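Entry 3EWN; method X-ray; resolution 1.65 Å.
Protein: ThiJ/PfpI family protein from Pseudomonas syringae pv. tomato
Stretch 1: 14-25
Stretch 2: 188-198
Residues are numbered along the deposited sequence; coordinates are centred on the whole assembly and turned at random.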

# COMPACT_ATOMS: atom_id res chain seq x y z
N ASP A 14 -27.61 -14.36 -6.43
CA ASP A 14 -26.84 -15.02 -5.37
C ASP A 14 -26.19 -14.08 -4.37
O ASP A 14 -25.45 -14.53 -3.49
N MSE A 15 -26.47 -12.78 -4.47
CA MSE A 15 -25.85 -11.80 -3.58
C MSE A 15 -26.79 -11.08 -2.61
O MSE A 15 -26.39 -10.13 -1.94
N ASN A 16 -28.04 -11.54 -2.51
CA ASN A 16 -29.01 -10.90 -1.63
C ASN A 16 -28.75 -10.98 -0.13
O ASN A 16 -29.30 -10.20 0.64
N LYS A 17 -27.91 -11.92 0.30
CA LYS A 17 -27.62 -12.06 1.73
C LYS A 17 -26.27 -11.51 2.17
O LYS A 17 -25.96 -11.52 3.36
N VAL A 18 -25.46 -11.05 1.22
CA VAL A 18 -24.15 -10.49 1.56
C VAL A 18 -24.37 -9.20 2.34
O VAL A 18 -25.18 -8.36 1.94
N PRO A 19 -23.67 -9.02 3.47
CA PRO A 19 -23.83 -7.80 4.26
C PRO A 19 -23.13 -6.60 3.61
O PRO A 19 -22.06 -6.17 4.06
N TRP A 20 -23.73 -6.07 2.55
CA TRP A 20 -23.16 -4.94 1.82
C TRP A 20 -22.93 -3.70 2.68
O TRP A 20 -21.89 -3.06 2.57
N MSE A 21 -23.90 -3.38 3.53
CA MSE A 21 -23.81 -2.22 4.41
C MSE A 21 -23.31 -2.55 5.81
O MSE A 21 -23.58 -3.62 6.35
N GLY A 22 -22.58 -1.60 6.38
CA GLY A 22 -22.05 -1.76 7.72
C GLY A 22 -21.93 -0.40 8.38
O GLY A 22 -22.18 0.62 7.73
N ASP A 23 -21.55 -0.37 9.65
CA ASP A 23 -21.42 0.90 10.36
C ASP A 23 -20.19 0.90 11.26
O ASP A 23 -20.18 1.51 12.33
N GLU A 24 -19.13 0.22 10.81
CA GLU A 24 -17.91 0.13 11.59
C GLU A 24 -17.22 1.48 11.81
O GLU A 24 -17.23 2.35 10.94
N GLN A 25 -16.62 1.63 12.98
CA GLN A 25 -15.87 2.83 13.35
C GLN A 25 -14.44 2.32 13.43
O GLN A 25 -14.11 1.55 14.33
N GLU A 188 -14.05 -11.03 8.45
CA GLU A 188 -14.44 -11.06 9.86
C GLU A 188 -15.58 -10.08 10.11
O GLU A 188 -16.57 -10.41 10.77
N LEU A 189 -15.43 -8.87 9.59
CA LEU A 189 -16.42 -7.81 9.76
C LEU A 189 -17.71 -8.01 8.96
O LEU A 189 -18.80 -7.67 9.44
N ARG A 190 -17.59 -8.53 7.75
CA ARG A 190 -18.76 -8.78 6.91
C ARG A 190 -18.84 -10.29 6.72
O ARG A 190 -19.24 -11.00 7.64
N ASP A 191 -18.48 -10.80 5.55
CA ASP A 191 -18.47 -12.24 5.34
C ASP A 191 -17.44 -12.59 4.27
O ASP A 191 -16.82 -11.69 3.70
N GLN A 192 -17.24 -13.87 4.00
CA GLN A 192 -16.23 -14.25 3.02
C GLN A 192 -16.51 -13.77 1.60
O GLN A 192 -15.59 -13.42 0.86
N THR A 193 -17.78 -13.76 1.22
CA THR A 193 -18.13 -13.32 -0.13
C THR A 193 -17.75 -11.86 -0.33
O THR A 193 -17.25 -11.48 -1.39
N TYR A 194 -18.00 -11.04 0.68
CA TYR A 194 -17.67 -9.62 0.59
C TYR A 194 -16.16 -9.51 0.41
O TYR A 194 -15.68 -8.76 -0.44
N ALA A 195 -15.42 -10.28 1.20
CA ALA A 195 -13.96 -10.26 1.12
C ALA A 195 -13.47 -10.68 -0.26
O ALA A 195 -12.52 -10.12 -0.79
N GLU A 196 -14.13 -11.68 -0.84
CA GLU A 196 -13.73 -12.16 -2.16
C GLU A 196 -13.97 -11.08 -3.20
O GLU A 196 -13.19 -10.94 -4.15
N CYS A 197 -15.03 -10.29 -3.03
CA CYS A 197 -15.31 -9.20 -3.97
C CYS A 197 -14.19 -8.17 -3.88
O CYS A 197 -13.72 -7.66 -4.90
N ALA A 198 -13.77 -7.85 -2.66
CA ALA A 198 -12.70 -6.89 -2.44
C ALA A 198 -11.39 -7.43 -3.02
O ALA A 198 -10.60 -6.67 -3.59

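Packing of the irregular segment 14-25 against the helix end, turn and following helix of 188-198, which together bury 576 Å². Arg190, the first residue to leave helical geometry after the helix that ends at Leu189, covers the most surface. Its CA-to-CB bond points toward the other stretch, and chi1 m, chi2 m and chi3 t carry the guanidinium to Glu24, whose own side chain (chi1 m, chi2 92°) also starts toward its partner. The two groups meet in a two-pronged salt bridge: Arg190 NE donates to Glu24 OE2 at 2.8 Å and Arg190 NH2 to Glu24 OE1 at 2.9 Å, both nearly linear, so the charged planes meet edge to edge. The remaining nitrogen serves the backbone: Arg190 NH1 donates to Pro19 O at 3.1 Å and, by a weak, more bent bond, to Trp20 O at 2.8 Å. Gly22 lies over one guanidinium face, its CA 3.1 Å from Arg190 NH2; a CB here would point toward Arg190 and fall 2.0 Å from Arg190 NH2, a clash that the absence of a side chain avoids. Water 1 extends the polar cluster, donating to Glu24 OE2 at 2.7 Å and to Leu189 O at 2.9 Å, while Leu189 CB packs 3.7 Å from Glu24 OE2.

Pro19, with a C-gamma endo ring, points toward the turn. Its CG rests 3.7 Å from Arg190 CB, and its CD comes within 3.2 Å of Asp191 OD2. Asp191 (chi1 p) caps the second helix: its OD1 accepts from Tyr194 N at 2.8 Å, leaving OD2 on the side of Pro19.

Beyond the turn the contact becomes largely apolar. The CA-to-CB bond of Trp20 points away, but chi1 m brings the indole back, and Trp20 NE1 donates to Met15 O at 3.1 Å, tying the ring to its own stretch. Trp20 CE3 lies 3.7 Å from Tyr194 CE1 in an oblique aromatic pair, planes at 46°; Tyr194 (chi1 t) starts sideways, and its ring edge faces Trp20 O and Val18 CG1, with Tyr194 CD1 4.0 Å from Val18 CG1. At the indole edge, Cys197 SG (chi1 m) sits 4.0 Å from Trp20 CH2. Selenomethionine Met15 (chi1 m, chi2 m) also starts sideways, yet its CE reaches 3.7 Å from both Cys197 SG and Thr193 CG2. Val18 (chi1 t) completes this patch, its CG2 3.8 Å from Thr193 CG2.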

# COMPACT_ATOMS: atom_id res chain seq x y z
CB ASP A 14 -25.73 -15.89 -5.99
CG ASP A 14 -26.24 -16.78 -7.11
OD1 ASP A 14 -27.28 -17.45 -6.92
OD2 ASP A 14 -25.59 -16.82 -8.18
CB MSE A 15 -25.10 -10.77 -4.41
CG MSE A 15 -24.14 -11.37 -5.42
SE MSE A 15 -22.76 -12.48 -4.60
CE MSE A 15 -21.37 -11.15 -4.60
CB ASN A 16 -30.41 -11.45 -1.93
CG ASN A 16 -30.47 -12.96 -1.80
OD1 ASN A 16 -30.31 -13.50 -0.70
ND2 ASN A 16 -30.70 -13.64 -2.91
CB LYS A 17 -27.75 -13.52 2.15
CG LYS A 17 -29.18 -14.06 2.08
CD LYS A 17 -29.24 -15.53 2.45
CE LYS A 17 -28.38 -16.36 1.52
NZ LYS A 17 -28.78 -16.22 0.10
CB VAL A 18 -23.34 -10.16 0.28
CG1 VAL A 18 -22.02 -9.50 0.66
CG2 VAL A 18 -23.10 -11.42 -0.54
CB PRO A 19 -23.24 -8.18 5.61
CG PRO A 19 -22.17 -9.15 5.25
CD PRO A 19 -22.84 -10.00 4.19
CB TRP A 20 -24.07 -4.57 0.64
CG TRP A 20 -24.16 -5.67 -0.37
CD1 TRP A 20 -25.28 -6.37 -0.72
CD2 TRP A 20 -23.08 -6.23 -1.12
NE1 TRP A 20 -24.96 -7.35 -1.63
CE2 TRP A 20 -23.61 -7.28 -1.90
CE3 TRP A 20 -21.71 -5.95 -1.20
CZ2 TRP A 20 -22.82 -8.06 -2.75
CZ3 TRP A 20 -20.92 -6.72 -2.05
CH2 TRP A 20 -21.48 -7.77 -2.81
CB MSE A 21 -25.16 -1.51 4.52
CG MSE A 21 -25.48 -0.53 3.42
SE MSE A 21 -24.21 0.93 3.33
CE MSE A 21 -24.31 1.52 5.13
CB ASP A 23 -22.67 1.14 11.20
CG ASP A 23 -22.80 0.16 12.35
OD1 ASP A 23 -22.49 -1.03 12.16
OD2 ASP A 23 -23.23 0.59 13.45
CB GLU A 24 -16.91 -0.83 10.93
CG GLU A 24 -17.41 -2.26 10.79
CD GLU A 24 -18.10 -2.54 9.47
OE1 GLU A 24 -18.43 -1.58 8.74
OE2 GLU A 24 -18.33 -3.73 9.17
CB GLN A 25 -16.32 3.35 14.71
CG GLN A 25 -17.79 3.74 14.77
CD GLN A 25 -18.13 4.84 13.80
OE1 GLN A 25 -17.46 5.87 13.75
NE2 GLN A 25 -19.19 4.64 13.02
CB GLU A 188 -13.24 -10.71 10.74
CG GLU A 188 -13.54 -10.52 12.23
CD GLU A 188 -14.04 -11.78 12.91
OE1 GLU A 188 -13.74 -12.88 12.41
OE2 GLU A 188 -14.70 -11.68 13.96
CB LEU A 189 -15.78 -6.46 9.42
CG LEU A 189 -14.63 -6.08 10.36
CD1 LEU A 189 -13.89 -4.85 9.82
CD2 LEU A 189 -15.17 -5.82 11.76
CB ARG A 190 -18.60 -8.05 5.57
CG ARG A 190 -18.44 -6.53 5.71
CD ARG A 190 -19.62 -5.90 6.45
NE ARG A 190 -19.42 -4.47 6.70
CZ ARG A 190 -19.65 -3.51 5.81
NH1 ARG A 190 -20.11 -3.79 4.60
NH2 ARG A 190 -19.41 -2.25 6.14
CB ASP A 191 -19.87 -12.80 5.01
CG ASP A 191 -20.35 -12.45 3.61
OD1 ASP A 191 -19.59 -11.87 2.81
OD2 ASP A 191 -21.53 -12.77 3.32
CB GLN A 192 -16.05 -15.77 3.01
CG GLN A 192 -14.90 -16.21 2.13
CD GLN A 192 -14.57 -17.68 2.28
OE1 GLN A 192 -14.69 -18.23 3.37
NE2 GLN A 192 -14.14 -18.30 1.20
CB THR A 193 -19.63 -13.50 -0.40
OG1 THR A 193 -19.98 -14.87 -0.21
CG2 THR A 193 -19.95 -13.09 -1.83
CB TYR A 194 -18.11 -8.89 1.86
CG TYR A 194 -18.11 -7.38 1.74
CD1 TYR A 194 -19.31 -6.68 1.69
CD2 TYR A 194 -16.93 -6.66 1.67
CE1 TYR A 194 -19.34 -5.30 1.58
CE2 TYR A 194 -16.94 -5.27 1.55
CZ TYR A 194 -18.14 -4.60 1.51
OH TYR A 194 -18.17 -3.23 1.41
CB ALA A 195 -13.36 -11.18 2.19
CB GLU A 196 -14.50 -13.44 -2.49
CG GLU A 196 -14.16 -14.59 -1.55
CD GLU A 196 -15.02 -15.81 -1.77
OE1 GLU A 196 -16.19 -15.64 -2.17
OE2 GLU A 196 -14.54 -16.94 -1.54
CB CYS A 197 -16.64 -8.53 -3.64
SG CYS A 197 -18.07 -9.54 -4.07
CB ALA A 198 -12.52 -6.63 -0.94
O HOH W 1 -19.10 -5.35 11.17